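Local coordinates for phosphoserine phosphatase RsbX (Bacillus subtilis, PDB 3W42), which dephosphorylates the stressosome protein RsbS as a manganese-binding PPM-type serine phosphatase, and so acts as a negative regulator of sigma-B activity, at residues M1-E5 / V14-N18; E54-I59 / M82-A88; V71-I75 / T103-V107; I152-L158 / D189-L195. One frame throughout, in Å; residues are numbered along the deposited sequence. Where two conformers were deposited one is given.

Contact 1. Residues M1-E5 / V14-N18; sequences MIQVE and VYQLN
Gln3 and Val14 face each other as an antiparallel hydrogen-bonded pair; the axes of strand segments 2-5 and 14-17 run at 172°. Val14 N donates a hydrogen bond to Gln3 O at 2.8 Å, with an angle of 168° at the hydrogen, and Gln3 N returns the bond to Val14 O at 2.9 Å. One step back lies the non-hydrogen-bonded pair Ile2 and Tyr15, where two CA-H...O contacts run between the backbones: Ile2 CA sits 3.2 Å from Val14 O, and Tyr15 CA 3.3 Å from Met1 O. The ladder is completed at the very start of the chain, where the terminal Met1 N donates to Gln16 O at 2.9 Å and Gln16 N answers to Met1 O at 3.0 Å.

The tight part is this backbone ladder together with Val14, which is buried and packs against Phe29 of the other sheet and Ile194 of the neighbouring strand. The side chains across the contact meet more loosely. Ile2 brushes the Tyr15 ring obliquely, CG1 coming 4.1 Å from CD2 of Tyr15. That ring swings clear of its own backbone N (chi1 176°) and stacks on Tyr193. Ile2 is exposed, as is Met1, whose CB lies 3.6 Å from Gln16 O. Gln16 turns its amide away from the N-terminal strand, and its NE2 is bonded to Thr192 OG1. The two strands form a beta hairpin whose first strand, residues 2-6, is an outer edge of one of the two sheets in the PPM-type alpha-beta-beta-alpha sandwich.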
loop_
_atom_site.group_PDB
_atom_site.type_symbol
_atom_site.label_atom_id
_atom_site.label_comp_id
_atom_site.label_asym_id
_atom_site.label_seq_id
_atom_site.Cartn_x
_atom_site.Cartn_y
_atom_site.Cartn_z
ATOM N N MET A 1 -2.423 -3.403 15.251
ATOM C CA MET A 1 -3.625 -4.072 14.688
ATOM C C MET A 1 -3.158 -4.897 13.443
ATOM O O MET A 1 -2.326 -4.444 12.663
ATOM C CB MET A 1 -4.516 -2.999 14.184
ATOM C CG MET A 1 -5.722 -3.496 13.550
ATOM S SD MET A 1 -5.530 -4.164 11.892
ATOM C CE MET A 1 -7.233 -4.168 11.289
ATOM N N ILE A 2 -3.644 -6.120 13.391
ATOM C CA ILE A 2 -3.384 -7.015 12.255
ATOM C C ILE A 2 -4.671 -7.546 11.724
ATOM O O ILE A 2 -5.535 -7.972 12.480
ATOM C CB ILE A 2 -2.488 -8.162 12.660
ATOM C CG1 ILE A 2 -1.122 -7.649 13.036
ATOM C CG2 ILE A 2 -2.440 -9.227 11.556
ATOM C CD1 ILE A 2 -0.140 -8.758 13.444
ATOM N N GLN A 3 -4.832 -7.556 10.407
ATOM C CA GLN A 3 -5.951 -8.146 9.766
ATOM C C GLN A 3 -5.488 -9.095 8.657
ATOM O O GLN A 3 -4.683 -8.682 7.806
ATOM C CB GLN A 3 -6.890 -7.057 9.274
ATOM C CG GLN A 3 -8.063 -7.732 8.622
ATOM C CD GLN A 3 -9.057 -6.857 7.995
ATOM O OE1 GLN A 3 -9.091 -5.641 8.156
ATOM N NE2 GLN A 3 -9.923 -7.528 7.206
ATOM N N VAL A 4 -5.975 -10.318 8.636
ATOM C CA VAL A 4 -5.575 -11.310 7.638
ATOM C C VAL A 4 -6.772 -11.707 6.803
ATOM O O VAL A 4 -7.914 -11.685 7.290
ATOM C CB VAL A 4 -4.951 -12.540 8.265
ATOM C CG1 VAL A 4 -3.633 -12.153 8.916
ATOM C CG2 VAL A 4 -5.863 -13.263 9.259
ATOM N N GLU A 5 -6.543 -12.036 5.528
ATOM C CA GLU A 5 -7.571 -12.550 4.657
ATOM C C GLU A 5 -6.943 -13.541 3.706
ATOM O O GLU A 5 -5.725 -13.503 3.486
ATOM C CB GLU A 5 -8.257 -11.430 3.854
ATOM C CG GLU A 5 -8.990 -10.362 4.740
ATOM C CD GLU A 5 -10.210 -10.810 5.534
ATOM O OE1 GLU A 5 -10.643 -10.047 6.488
ATOM O OE2 GLU A 5 -10.774 -11.915 5.290
ATOM N N VAL A 14 -2.614 -7.099 6.761
ATOM C CA VAL A 14 -2.473 -5.664 6.967
ATOM C C VAL A 14 -2.012 -5.443 8.408
ATOM O O VAL A 14 -2.632 -6.013 9.347
ATOM C CB VAL A 14 -3.761 -4.901 6.737
ATOM C CG1 VAL A 14 -3.530 -3.383 6.980
ATOM C CG2 VAL A 14 -4.355 -5.237 5.437
ATOM N N TYR A 15 -0.975 -4.660 8.610
ATOM C CA TYR A 15 -0.447 -4.266 9.908
ATOM C C TYR A 15 -0.545 -2.773 10.005
ATOM O O TYR A 15 -0.148 -2.050 9.075
ATOM C CB TYR A 15 1.013 -4.694 9.996
ATOM C CG TYR A 15 1.728 -4.235 11.292
ATOM C CD1 TYR A 15 2.153 -2.878 11.435
ATOM C CD2 TYR A 15 1.973 -5.077 12.285
ATOM C CE1 TYR A 15 2.688 -2.372 12.630
ATOM C CE2 TYR A 15 2.615 -4.562 13.505
ATOM C CZ TYR A 15 2.914 -3.229 13.638
ATOM O OH TYR A 15 3.532 -2.758 14.822
ATOM N N GLN A 16 -1.025 -2.259 11.151
ATOM C CA GLN A 16 -0.932 -0.842 11.405
ATOM C C GLN A 16 -0.721 -0.592 12.875
ATOM O O GLN A 16 -1.418 -1.190 13.720
ATOM C CB GLN A 16 -2.198 -0.101 10.942
ATOM C CG GLN A 16 -2.073 1.404 11.091
ATOM C CD GLN A 16 -3.194 2.118 10.481
ATOM O OE1 GLN A 16 -4.241 2.277 11.141
ATOM N NE2 GLN A 16 -3.035 2.635 9.288
ATOM N N LEU A 17 0.167 0.298 13.208
ATOM C CA LEU A 17 0.372 0.739 14.589
ATOM C C LEU A 17 0.696 2.216 14.591
ATOM O O LEU A 17 1.425 2.715 13.746
ATOM C CB LEU A 17 1.500 -0.012 15.286
ATOM C CG LEU A 17 1.188 -0.132 16.806
ATOM C CD1 LEU A 17 0.036 -1.169 17.076
ATOM C CD2 LEU A 17 2.460 -0.639 17.444
ATOM N N ASN A 18 0.127 2.936 15.537
ATOM C CA ASN A 18 0.356 4.355 15.640
ATOM C C ASN A 18 1.748 4.647 16.187
ATOM O O ASN A 18 2.338 3.881 16.964
ATOM C CB ASN A 18 -0.659 4.995 16.618
ATOM C CG ASN A 18 -2.028 5.002 16.072
ATOM O OD1 ASN A 18 -2.361 4.416 15.040
ATOM N ND2 ASN A 18 -2.921 5.745 16.793
#

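Contact 2. Residues E54-I59 / M82-A88; sequences ESSAAI and MKNKRGA
The end of Met82, CE, packs against the helix that carries residues 54-59. The methyl lies 3.9 Å from Ala58 CB and 4.0 Å from Ile59 CG1, and also approaches the carbonyl oxygen Ser55 O at 3.5 Å. Bends at chi2 and chi3 fold the thioether back to this place, where it crosses the Ile59 side chain at about a right angle. Ile59 reaches further with its extended arm (chi2 179°), setting CD1 3.6 Å from Ala88 CB, the first residue of strand 88-96. The contact thus joins helix 49-65, one of the helices outside the sheet of strands 37-45 and 88-96 in the alpha-beta-beta-alpha sandwich, to the link from helix 71-81 into that sheet, a link that begins with a type II beta turn from Met82 to Lys85.

Moving outward, the aliphatic part of Lys85 passes aslant across Glu54, its CG 3.9 Å from Glu54 OE1. Their charged ends do not meet, and Lys85 NZ is held instead by Ala81 O. Next to the apolar cluster sits Ser55, its OG accepting from Gly87 N at 3.1 Å, a bent bond of 139°. The same OG donates to a water 2.8 Å away, which also accepts from Arg86 N and donates to Glu54 OE1 at 2.7 Å.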
loop_
_atom_site.group_PDB
_atom_site.type_symbol
_atom_site.label_atom_id
_atom_site.label_comp_id
_atom_site.label_asym_id
_atom_site.label_seq_id
_atom_site.Cartn_x
_atom_site.Cartn_y
_atom_site.Cartn_z
ATOM N N GLU A 54 -7.790 13.030 8.142
ATOM C CA GLU A 54 -8.797 13.465 7.211
ATOM C C GLU A 54 -8.363 13.241 5.788
ATOM O O GLU A 54 -9.173 12.824 4.940
ATOM C CB GLU A 54 -9.054 14.992 7.443
ATOM C CG GLU A 54 -9.948 15.665 6.559
ATOM C CD GLU A 54 -9.921 17.216 6.552
ATOM O OE1 GLU A 54 -8.884 17.874 6.461
ATOM O OE2 GLU A 54 -11.012 17.797 6.525
ATOM N N SER A 55 -7.106 13.540 5.477
ATOM C CA SER A 55 -6.585 13.316 4.114
ATOM C C SER A 55 -6.447 11.852 3.800
ATOM O O SER A 55 -6.938 11.422 2.739
ATOM C CB SER A 55 -5.271 14.070 3.927
ATOM O OG SER A 55 -5.473 15.455 3.840
ATOM N N SER A 56 -5.787 11.046 4.603
ATOM C CA SER A 56 -5.626 9.644 4.264
ATOM C C SER A 56 -6.936 8.890 4.287
ATOM O O SER A 56 -7.137 7.974 3.484
ATOM C CB SER A 56 -4.549 9.022 5.103
ATOM O OG SER A 56 -4.922 9.035 6.473
ATOM N N ALA A 57 -7.840 9.244 5.180
ATOM C CA ALA A 57 -9.142 8.609 5.252
ATOM C C ALA A 57 -9.960 8.921 4.021
ATOM O O ALA A 57 -10.754 8.061 3.601
ATOM C CB ALA A 57 -9.909 9.056 6.503
ATOM N N ALA A 58 -9.819 10.099 3.422
ATOM C CA ALA A 58 -10.558 10.426 2.208
ATOM C C ALA A 58 -10.139 9.508 1.091
ATOM O O ALA A 58 -10.980 9.059 0.298
ATOM C CB ALA A 58 -10.353 11.897 1.833
ATOM N N ILE A 59 -8.856 9.192 1.024
ATOM C CA ILE A 59 -8.292 8.250 0.102
ATOM C C ILE A 59 -8.889 6.862 0.279
ATOM O O ILE A 59 -9.365 6.216 -0.665
ATOM C CB ILE A 59 -6.803 8.316 0.106
ATOM C CG1 ILE A 59 -6.422 9.783 -0.411
ATOM C CG2 ILE A 59 -6.209 7.195 -0.725
ATOM C CD1 ILE A 59 -4.929 10.038 -0.458
ATOM N N MET A 82 -7.878 16.239 -2.168
ATOM C CA MET A 82 -6.853 16.838 -1.340
ATOM C C MET A 82 -6.839 18.353 -1.366
ATOM O O MET A 82 -6.204 18.988 -0.527
ATOM C CB MET A 82 -5.458 16.306 -1.677
ATOM C CG MET A 82 -5.306 14.819 -1.495
ATOM S SD MET A 82 -5.566 14.198 0.181
ATOM C CE MET A 82 -7.276 13.614 0.068
ATOM N N LYS A 83 -7.564 18.957 -2.335
ATOM C CA LYS A 83 -7.638 20.428 -2.394
ATOM C C LYS A 83 -8.263 20.911 -1.053
ATOM O O LYS A 83 -9.213 20.337 -0.614
ATOM C CB LYS A 83 -8.446 20.859 -3.579
ATOM C CG LYS A 83 -8.176 22.266 -3.952
ATOM C CD LYS A 83 -8.857 22.710 -5.240
ATOM C CE LYS A 83 -8.991 24.150 -5.356
ATOM N NZ LYS A 83 -9.877 24.416 -6.541
ATOM N N ASN A 84 -7.692 21.895 -0.420
ATOM C CA ASN A 84 -8.224 22.356 0.885
ATOM C C ASN A 84 -8.011 21.397 2.019
ATOM O O ASN A 84 -8.530 21.688 3.118
ATOM C CB ASN A 84 -9.681 22.832 0.848
ATOM C CG ASN A 84 -9.912 23.822 -0.257
ATOM O OD1 ASN A 84 -10.840 23.637 -1.109
ATOM N ND2 ASN A 84 -9.060 24.872 -0.335
ATOM N N LYS A 85 -7.166 20.389 1.844
ATOM C CA LYS A 85 -6.804 19.463 2.915
ATOM C C LYS A 85 -5.278 19.478 3.029
ATOM O O LYS A 85 -4.559 20.088 2.215
ATOM C CB LYS A 85 -7.335 18.043 2.622
ATOM C CG LYS A 85 -8.789 17.842 2.612
ATOM C CD LYS A 85 -9.221 16.383 2.594
ATOM C CE LYS A 85 -10.728 16.154 2.598
ATOM N NZ LYS A 85 -11.377 16.778 1.436
ATOM N N ARG A 86 -4.767 18.735 3.992
ATOM C CA ARG A 86 -3.306 18.640 4.140
ATOM C C ARG A 86 -2.646 17.992 2.908
ATOM O O ARG A 86 -1.530 18.336 2.602
ATOM C CB ARG A 86 -2.916 17.799 5.343
ATOM C CG ARG A 86 -3.219 18.441 6.726
ATOM C CD ARG A 86 -2.097 19.298 7.214
ATOM N NE ARG A 86 -2.191 19.757 8.589
ATOM C CZ ARG A 86 -2.505 21.008 8.968
ATOM N NH1 ARG A 86 -2.890 21.969 8.124
ATOM N NH2 ARG A 86 -2.396 21.290 10.239
ATOM N N GLY A 87 -3.310 17.025 2.296
ATOM C CA GLY A 87 -2.675 16.217 1.283
ATOM C C GLY A 87 -2.246 14.919 1.845
ATOM O O GLY A 87 -2.254 14.672 3.040
ATOM N N ALA A 88 -1.749 14.025 0.954
ATOM C CA ALA A 88 -1.293 12.705 1.377
ATOM C C ALA A 88 -0.332 12.120 0.372
ATOM O O ALA A 88 -0.472 12.414 -0.852
ATOM C CB ALA A 88 -2.469 11.731 1.546
HETATM O O HOH W 1 -6.384 17.160 5.821
#

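Contact 3. Residues V71-I75 / T103-V107; sequences VESII and TYCSV
Val71 lays its CG2 over the flat peptide group that joins Tyr104 to Cys105, 4.0 Å from Tyr104 C. Further along the strand, Ile75 does the same with CD1, which lies over the peptide joining Ser106 to Val107, 4.0 Å from Val107 N. The helix residues therefore touch the backbone itself as well as the side chains rising from it. The Tyr104 ring belongs to the far side of the strand: it points away from the helix, meets Phe112 of the other sheet, and sends its OH to Ser91.

On the helix side the row is Thr103, Cys105 and Val107. Val71 CG2 packs 3.8 Å from Cys105 CB, and Ile75 CG2 touches Cys105 SG at the same 3.8 Å. The thiol reaches that methyl because SG stands anti to its own backbone N (chi1 -172°), leaning along the strand in the direction of Ile75. Ile75 CD1 continues to Val107 CG2, 4.2 Å away.

The helix and strand segments run 29° from parallel, their axes 8.1 Å apart, as a helix lies on the outer face of a sheet in this sandwich. At the Thr103 end, a water accepts from Val71 N and is hydrogen-bonded to Thr103 OG1, 2.8 Å away. With this water as the polar link, the seating of the helix on the strand rests on the shape fit of apolar groups rather than on directional bonds.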
loop_
_atom_site.group_PDB
_atom_site.type_symbol
_atom_site.label_atom_id
_atom_site.label_comp_id
_atom_site.label_asym_id
_atom_site.label_seq_id
_atom_site.Cartn_x
_atom_site.Cartn_y
_atom_site.Cartn_z
ATOM N N VAL A 71 -6.577 2.463 -11.882
ATOM C CA VAL A 71 -5.806 3.096 -10.801
ATOM C C VAL A 71 -5.561 4.579 -10.971
ATOM O O VAL A 71 -5.625 5.345 -10.043
ATOM C CB VAL A 71 -4.515 2.345 -10.441
ATOM C CG1 VAL A 71 -4.811 0.960 -9.833
ATOM C CG2 VAL A 71 -3.581 2.198 -11.674
ATOM N N GLU A 72 -5.305 5.009 -12.209
ATOM C CA GLU A 72 -5.045 6.393 -12.467
ATOM C C GLU A 72 -6.313 7.230 -12.290
ATOM O O GLU A 72 -6.247 8.383 -11.843
ATOM C CB GLU A 72 -4.424 6.622 -13.871
ATOM C CG GLU A 72 -3.860 7.889 -14.081
ATOM C CD GLU A 72 -2.848 7.929 -15.284
ATOM O OE1 GLU A 72 -2.007 6.933 -15.552
ATOM O OE2 GLU A 72 -2.931 9.023 -15.881
ATOM N N SER A 73 -7.463 6.687 -12.666
ATOM C CA SER A 73 -8.711 7.374 -12.368
ATOM C C SER A 73 -8.970 7.542 -10.884
ATOM O O SER A 73 -9.372 8.603 -10.420
ATOM C CB SER A 73 -9.858 6.614 -12.968
ATOM O OG SER A 73 -11.095 7.288 -12.722
ATOM N N ILE A 74 -8.713 6.476 -10.152
ATOM C CA ILE A 74 -8.940 6.502 -8.717
ATOM C C ILE A 74 -7.999 7.547 -8.076
ATOM O O ILE A 74 -8.405 8.380 -7.252
ATOM C CB ILE A 74 -8.738 5.133 -8.043
ATOM C CG1 ILE A 74 -9.709 4.110 -8.649
ATOM C CG2 ILE A 74 -8.917 5.285 -6.527
ATOM C CD1 ILE A 74 -9.466 2.693 -8.155
ATOM N N ILE A 75 -6.700 7.525 -8.457
ATOM C CA ILE A 75 -5.757 8.429 -7.824
ATOM C C ILE A 75 -6.074 9.876 -8.130
ATOM O O ILE A 75 -5.842 10.738 -7.287
ATOM C CB ILE A 75 -4.304 8.024 -8.140
ATOM C CG1 ILE A 75 -3.408 8.533 -6.971
ATOM C CG2 ILE A 75 -3.867 8.516 -9.458
ATOM C CD1 ILE A 75 -1.935 7.977 -7.094
ATOM N N THR A 103 -1.873 -3.596 -11.778
ATOM C CA THR A 103 -1.730 -2.237 -12.214
ATOM C C THR A 103 -1.460 -1.396 -10.913
ATOM O O THR A 103 -2.034 -1.666 -9.852
ATOM C CB THR A 103 -2.929 -1.727 -12.921
ATOM O OG1 THR A 103 -4.130 -1.990 -12.201
ATOM C CG2 THR A 103 -3.040 -2.277 -14.356
ATOM N N TYR A 104 -0.607 -0.408 -11.029
ATOM C CA TYR A 104 -0.113 0.331 -9.880
ATOM C C TYR A 104 0.114 1.760 -10.214
ATOM O O TYR A 104 0.721 2.093 -11.254
ATOM C CB TYR A 104 1.241 -0.306 -9.411
ATOM C CG TYR A 104 1.869 0.368 -8.234
ATOM C CD1 TYR A 104 1.295 0.222 -6.957
ATOM C CD2 TYR A 104 2.969 1.199 -8.374
ATOM C CE1 TYR A 104 1.881 0.847 -5.857
ATOM C CE2 TYR A 104 3.536 1.845 -7.264
ATOM C CZ TYR A 104 2.973 1.649 -6.014
ATOM O OH TYR A 104 3.481 2.252 -4.893
ATOM N N CYS A 105 -0.313 2.668 -9.331
ATOM C CA CYS A 105 -0.075 4.084 -9.494
ATOM C C CYS A 105 0.140 4.670 -8.114
ATOM O O CYS A 105 -0.579 4.346 -7.170
ATOM C CB CYS A 105 -1.194 4.758 -10.214
ATOM S SG CYS A 105 -0.937 6.466 -10.695
ATOM N N SER A 106 1.096 5.592 -8.002
ATOM C CA SER A 106 1.530 6.152 -6.729
ATOM C C SER A 106 2.020 7.565 -6.905
ATOM O O SER A 106 2.608 7.912 -7.951
ATOM C CB SER A 106 2.639 5.245 -6.218
ATOM O OG SER A 106 3.209 5.704 -5.020
ATOM N N VAL A 107 1.859 8.377 -5.849
ATOM C CA VAL A 107 2.578 9.648 -5.723
ATOM C C VAL A 107 3.073 9.738 -4.275
ATOM O O VAL A 107 2.272 9.611 -3.355
ATOM C CB VAL A 107 1.717 10.866 -6.061
ATOM C CG1 VAL A 107 2.477 12.161 -5.822
ATOM C CG2 VAL A 107 1.221 10.780 -7.539
HETATM O O HOH W 2 -6.011 -0.191 -13.199
#

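Contact 4. Residues I152-L158 / D189-L195; sequences IIHTDGL and DDLTYIL
Ile153 and Ile194 are the hydrogen-bonded pair of two antiparallel strands, 150-154 and 191-198, central in one sheet of the PPM-type sandwich, strands whose adjoining loops carry metal ligands. Three backbone bonds span the contact: the mutual pair between Ile153 and Ile194, both 2.9 Å, and Thr155 N to Thr192 O. Gly157 CA adds a CA-H...O contact to Asp190 O at 3.2 Å. A buried imidazole also secures the turn beyond the strand. His154 ND1 donates in its own ring plane, but from above the Thr155 carbonyl plane, to Thr155 O (2.9 Å, 175° at the hydrogen), while Leu158 N reaches that oxygen from the opposite face.

Apolar contacts line the side of Ile152 and Tyr193. Ile152 lies side by side with Leu195, CB to CD2 3.8 Å, and its CD1 comes equally near Tyr193 CB. Leu158 CD2 lies over one face of the His154 ring, offset toward its rim, and comes 4.1 Å from Tyr193 CD2.

Metal coordination joins the loop ends. Asp156 OD1 and Asp189 OD2 both bind the manganese ion, which Asp44 also ligates; Asn109 holds the second oxygen of Asp156. The two carboxylates stand with their planes 62° apart, and the shared ion brings Asp156 OD1 to 2.8 Å from Asp189 OD2.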
loop_
_atom_site.group_PDB
_atom_site.type_symbol
_atom_site.label_atom_id
_atom_site.label_comp_id
_atom_site.label_asym_id
_atom_site.label_seq_id
_atom_site.Cartn_x
_atom_site.Cartn_y
_atom_site.Cartn_z
ATOM N N ILE A 152 4.829 -6.199 -0.766
ATOM C CA ILE A 152 4.500 -5.300 0.325
ATOM C C ILE A 152 4.226 -3.921 -0.206
ATOM O O ILE A 152 4.914 -3.455 -1.146
ATOM C CB ILE A 152 5.615 -5.286 1.382
ATOM C CG1 ILE A 152 5.195 -4.515 2.660
ATOM C CG2 ILE A 152 6.929 -4.722 0.841
ATOM C CD1 ILE A 152 6.209 -4.611 3.812
ATOM N N ILE A 153 3.293 -3.224 0.399
ATOM C CA ILE A 153 3.103 -1.777 0.278
ATOM C C ILE A 153 3.255 -1.203 1.670
ATOM O O ILE A 153 2.582 -1.713 2.588
ATOM C CB ILE A 153 1.726 -1.387 -0.282
ATOM C CG1 ILE A 153 1.509 -2.025 -1.667
ATOM C CG2 ILE A 153 1.585 0.108 -0.376
ATOM C CD1 ILE A 153 0.029 -1.901 -2.148
ATOM N N HIS A 154 4.084 -0.194 1.887
ATOM C CA HIS A 154 4.292 0.314 3.251
ATOM C C HIS A 154 4.501 1.798 3.300
ATOM O O HIS A 154 5.083 2.424 2.376
ATOM C CB HIS A 154 5.458 -0.405 3.913
ATOM C CG HIS A 154 6.814 -0.129 3.366
ATOM N ND1 HIS A 154 7.541 0.983 3.737
ATOM C CD2 HIS A 154 7.634 -0.804 2.513
ATOM C CE1 HIS A 154 8.733 0.937 3.107
ATOM N NE2 HIS A 154 8.811 -0.146 2.363
ATOM N N THR A 155 4.056 2.423 4.377
ATOM C CA THR A 155 4.359 3.798 4.668
ATOM C C THR A 155 5.810 3.971 5.145
ATOM O O THR A 155 6.502 2.995 5.498
ATOM C CB THR A 155 3.337 4.441 5.614
ATOM O OG1 THR A 155 3.428 3.765 6.867
ATOM C CG2 THR A 155 1.926 4.420 5.059
ATOM N N ASP A 156 6.196 5.221 5.223
ATOM C CA ASP A 156 7.544 5.570 5.667
ATOM C C ASP A 156 7.854 5.264 7.111
ATOM O O ASP A 156 8.984 5.288 7.499
ATOM C CB ASP A 156 7.843 7.032 5.309
ATOM C CG ASP A 156 6.996 8.038 6.056
ATOM O OD1 ASP A 156 6.121 7.629 6.836
ATOM O OD2 ASP A 156 7.238 9.264 5.818
ATOM N N GLY A 157 6.870 4.889 7.899
ATOM C CA GLY A 157 7.124 4.437 9.261
ATOM C C GLY A 157 7.845 3.099 9.305
ATOM O O GLY A 157 8.391 2.772 10.348
ATOM N N LEU A 158 7.834 2.301 8.234
ATOM C CA LEU A 158 8.557 1.064 8.154
ATOM C C LEU A 158 9.879 1.356 7.391
ATOM O O LEU A 158 9.877 1.692 6.228
ATOM C CB LEU A 158 7.778 0.017 7.377
ATOM C CG LEU A 158 8.466 -1.334 7.285
ATOM C CD1 LEU A 158 8.637 -2.026 8.560
ATOM C CD2 LEU A 158 7.730 -2.230 6.306
ATOM N N ASP A 189 7.095 6.590 13.997
ATOM C CA ASP A 189 6.056 7.152 13.187
ATOM C C ASP A 189 4.925 6.123 13.162
ATOM O O ASP A 189 5.134 4.967 13.503
ATOM C CB ASP A 189 6.571 7.400 11.734
ATOM C CG ASP A 189 5.608 8.172 10.830
ATOM O OD1 ASP A 189 4.662 8.815 11.361
ATOM O OD2 ASP A 189 5.842 8.172 9.593
ATOM N N ASP A 190 3.728 6.530 12.703
ATOM C CA ASP A 190 2.735 5.581 12.262
ATOM C C ASP A 190 3.354 4.627 11.253
ATOM O O ASP A 190 4.144 5.058 10.387
ATOM C CB ASP A 190 1.586 6.321 11.603
ATOM C CG ASP A 190 0.869 7.332 12.529
ATOM O OD1 ASP A 190 0.753 7.055 13.732
ATOM O OD2 ASP A 190 0.381 8.338 11.989
ATOM N N LEU A 191 3.007 3.369 11.364
ATOM C CA LEU A 191 3.602 2.323 10.505
ATOM C C LEU A 191 2.476 1.480 9.996
ATOM O O LEU A 191 1.746 0.849 10.791
ATOM C CB LEU A 191 4.590 1.512 11.338
ATOM C CG LEU A 191 5.520 0.558 10.630
ATOM C CD1 LEU A 191 6.648 0.126 11.561
ATOM C CD2 LEU A 191 4.834 -0.644 10.092
ATOM N N THR A 192 2.325 1.405 8.657
ATOM C CA THR A 192 1.305 0.619 7.959
ATOM C C THR A 192 1.937 -0.168 6.894
ATOM O O THR A 192 2.731 0.377 6.103
ATOM C CB THR A 192 0.205 1.541 7.384
ATOM O OG1 THR A 192 -0.322 2.367 8.399
ATOM C CG2 THR A 192 -0.907 0.749 6.793
ATOM N N TYR A 193 1.575 -1.449 6.783
ATOM C CA TYR A 193 1.974 -2.210 5.604
ATOM C C TYR A 193 0.902 -3.204 5.256
ATOM O O TYR A 193 0.146 -3.681 6.096
ATOM C CB TYR A 193 3.368 -2.886 5.752
ATOM C CG TYR A 193 3.554 -3.859 6.868
ATOM C CD1 TYR A 193 3.122 -5.165 6.793
ATOM C CD2 TYR A 193 4.234 -3.484 8.014
ATOM C CE1 TYR A 193 3.370 -6.062 7.845
ATOM C CE2 TYR A 193 4.496 -4.379 9.024
ATOM C CZ TYR A 193 4.065 -5.641 8.955
ATOM O OH TYR A 193 4.346 -6.502 10.001
ATOM N N ILE A 194 0.861 -3.543 3.961
ATOM C CA ILE A 194 0.037 -4.602 3.413
ATOM C C ILE A 194 0.971 -5.590 2.764
ATOM O O ILE A 194 1.769 -5.215 1.918
ATOM C CB ILE A 194 -0.985 -4.096 2.404
ATOM C CG1 ILE A 194 -1.938 -3.055 2.980
ATOM C CG2 ILE A 194 -1.736 -5.274 1.766
ATOM C CD1 ILE A 194 -2.992 -2.518 2.008
ATOM N N LEU A 195 0.881 -6.854 3.147
ATOM C CA LEU A 195 1.592 -7.955 2.558
ATOM C C LEU A 195 0.644 -8.795 1.715
ATOM O O LEU A 195 -0.499 -9.067 2.153
ATOM C CB LEU A 195 2.140 -8.860 3.620
ATOM C CG LEU A 195 3.281 -8.263 4.441
ATOM C CD1 LEU A 195 3.635 -9.044 5.650
ATOM C CD2 LEU A 195 4.637 -8.289 3.430
HETATM O O HOH W 3 8.255 3.843 12.928
#

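In the fold
From the N terminus, contact 1 closes first, a short hairpin loop at the edge of one sheet. Contacts 2 and 3 then cross: residues 71-75 fall between the halves of contact 2, and 82-88 between those of contact 3. Consecutive helices 49-65 and 71-81 are thereby fastened to the sheet of strands 88-96 and 101-107 and its entry loop. Contact 4 follows in series, closing a 30-residue excursion that holds helices 163-169 and 173-179. It touches contact 1, since strands 10-17 and 191-198 are neighbours in the same sheet. Its manganese ion is also bound by Asp44, on strand 37-45 of the other sheet, so the metal site spans both halves of the sandwich.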